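Local coordinates for archaeal flagellar ATP-binding protein FlaH (Methanocaldococcus jannaschii DSM 2661, PDB 4WIA), which probably binds ATP and magnesium as a KaiC-like P-loop ATPase and serves as an accessory component of the archaellum, the archaeal flagellum, at residues 5-10 with 22-26. Sequence-based numbering, arbitrary orientation.
Sequences ELARID and GGIPH
Residues 6-8 and 23-26 run antiparallel in extended conformation, which Ile-9 (psi 15°) and Gly-22 (phi 126°, psi -29°) leave; the end-to-end CA directions of 5-10 and 22-26 lie 133° apart, and 6-7 pairs with 24-25 as a two-stranded sheet. Ala-7 and Ile-24 form the hydrogen-bonded pair (CA-CA 5.1 Å): Ala-7 N donates to Ile-24 O at 2.7 Å, and Ile-24 N to Ala-7 O at 2.9 Å. Leu-6 and Pro-25 are the non-hydrogen-bonded pair, their CA atoms 4.6 Å apart, a place that suits a proline without an amide proton. Beyond it, His-26 N donates to Glu-5 O at 3.0 Å, and Pro-25 CA makes a CA-H...O contact of 3.5 Å with the same oxygen. Gly-22 and the extended Gly-23 allow close approach: Leu-6 CD2 lies 3.6 Å from Gly-22 C, and a CB on Gly-23 would collide with Ala-7 O. On the face carrying Ala-7 and Ile-24, the Ala-7 methyl sits over the His-26 ring (chi1 m) in a CH-pi contact, CB to centroid 4.2 Å, while Ile-9 CG2 meets Ile-24 CG1 at 4.3 Å. This small N-terminal sheet is separate from the central mixed sheet of the P-loop fold. Its Ala-7/Ile-24 face packs on Phe-51 of helix 40-53 and Ile-158 of strand 158-163, whereas Leu-6 and Pro-25 touch Pro-208 in the loop between strands 194-204 and 214-220.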
loop_
_atom_site.group_PDB
_atom_site.type_symbol
_atom_site.label_atom_id
_atom_site.label_comp_id
_atom_site.label_asym_id
_atom_site.label_seq_id
_atom_site.Cartn_x
_atom_site.Cartn_y
_atom_site.Cartn_z
ATOM N N GLU A 5 -8.397 0.271 15.341
ATOM C CA GLU A 5 -8.490 1.631 15.941
ATOM C C GLU A 5 -7.286 2.566 15.682
ATOM O O GLU A 5 -7.301 3.695 16.156
ATOM C CB GLU A 5 -8.830 1.545 17.443
ATOM C CG GLU A 5 -7.711 1.194 18.407
ATOM C CD GLU A 5 -8.275 0.670 19.724
ATOM O OE1 GLU A 5 -8.263 -0.571 19.914
ATOM O OE2 GLU A 5 -8.781 1.475 20.551
ATOM N N LEU A 6 -6.295 2.148 14.890
ATOM C CA LEU A 6 -5.174 3.025 14.482
ATOM C C LEU A 6 -5.182 3.336 13.017
ATOM O O LEU A 6 -5.098 2.449 12.188
ATOM C CB LEU A 6 -3.832 2.338 14.814
ATOM C CG LEU A 6 -2.763 3.218 15.446
ATOM C CD1 LEU A 6 -3.282 3.679 16.799
ATOM C CD2 LEU A 6 -1.435 2.464 15.646
ATOM N N ALA A 7 -5.253 4.599 12.676
ATOM C CA ALA A 7 -5.153 4.959 11.312
ATOM C C ALA A 7 -3.677 5.164 10.928
ATOM O O ALA A 7 -2.970 5.889 11.598
ATOM C CB ALA A 7 -5.912 6.233 11.074
ATOM N N ARG A 8 -3.265 4.537 9.836
ATOM C CA ARG A 8 -1.876 4.540 9.394
ATOM C C ARG A 8 -1.518 5.669 8.476
ATOM O O ARG A 8 -2.300 6.094 7.628
ATOM C CB ARG A 8 -1.603 3.232 8.776
ATOM C CG ARG A 8 -1.802 2.118 9.803
ATOM C CD ARG A 8 -0.924 0.956 9.450
ATOM N NE ARG A 8 0.308 0.955 10.262
ATOM C CZ ARG A 8 1.394 0.255 9.965
ATOM N NH1 ARG A 8 1.425 -0.472 8.845
ATOM N NH2 ARG A 8 2.475 0.320 10.751
ATOM N N ILE A 9 -0.376 6.242 8.752
ATOM C CA ILE A 9 0.153 7.343 8.010
ATOM C C ILE A 9 1.561 7.006 7.424
ATOM O O ILE A 9 2.250 7.909 6.923
ATOM C CB ILE A 9 0.279 8.597 8.897
ATOM C CG1 ILE A 9 1.073 8.285 10.155
ATOM C CG2 ILE A 9 -1.083 9.112 9.290
ATOM C CD1 ILE A 9 2.142 9.293 10.473
ATOM N N ASP A 10 1.919 5.736 7.425
ATOM C CA ASP A 10 3.257 5.303 7.088
ATOM C C ASP A 10 3.728 5.676 5.709
ATOM O O ASP A 10 3.065 5.411 4.760
ATOM C CB ASP A 10 3.303 3.789 7.102
ATOM C CG ASP A 10 2.711 3.188 8.313
ATOM O OD1 ASP A 10 1.895 3.773 8.999
ATOM O OD2 ASP A 10 3.057 2.070 8.573
ATOM N N GLY A 22 2.817 4.786 16.303
ATOM C CA GLY A 22 2.297 3.769 15.382
ATOM C C GLY A 22 1.338 4.286 14.342
ATOM O O GLY A 22 1.200 3.695 13.280
ATOM N N GLY A 23 0.602 5.355 14.671
ATOM C CA GLY A 23 -0.444 5.868 13.832
ATOM C C GLY A 23 -1.265 6.882 14.604
ATOM O O GLY A 23 -0.928 7.234 15.738
ATOM N N ILE A 24 -2.361 7.337 14.006
ATOM C CA ILE A 24 -3.211 8.280 14.645
ATOM C C ILE A 24 -4.461 7.523 15.096
ATOM O O ILE A 24 -5.022 6.795 14.307
ATOM C CB ILE A 24 -3.618 9.364 13.662
ATOM C CG1 ILE A 24 -2.425 10.212 13.252
ATOM C CG2 ILE A 24 -4.707 10.254 14.284
ATOM C CD1 ILE A 24 -1.858 11.084 14.359
ATOM N N PRO A 25 -4.837 7.633 16.385
ATOM C CA PRO A 25 -6.033 6.905 16.814
ATOM C C PRO A 25 -7.278 7.437 16.147
ATOM O O PRO A 25 -7.497 8.662 16.030
ATOM C CB PRO A 25 -6.108 7.145 18.329
ATOM C CG PRO A 25 -4.735 7.549 18.721
ATOM C CD PRO A 25 -4.152 8.272 17.521
ATOM N N HIS A 26 -8.078 6.511 15.680
ATOM C CA HIS A 26 -9.438 6.837 15.282
ATOM C C HIS A 26 -10.156 7.647 16.383
ATOM O O HIS A 26 -9.939 7.410 17.550
ATOM C CB HIS A 26 -10.187 5.548 14.907
ATOM C CG HIS A 26 -9.847 5.070 13.527
ATOM N ND1 HIS A 26 -9.269 3.853 13.260
ATOM C CD2 HIS A 26 -9.989 5.675 12.333
ATOM C CE1 HIS A 26 -9.037 3.737 11.964
ATOM N NE2 HIS A 26 -9.480 4.827 11.379
#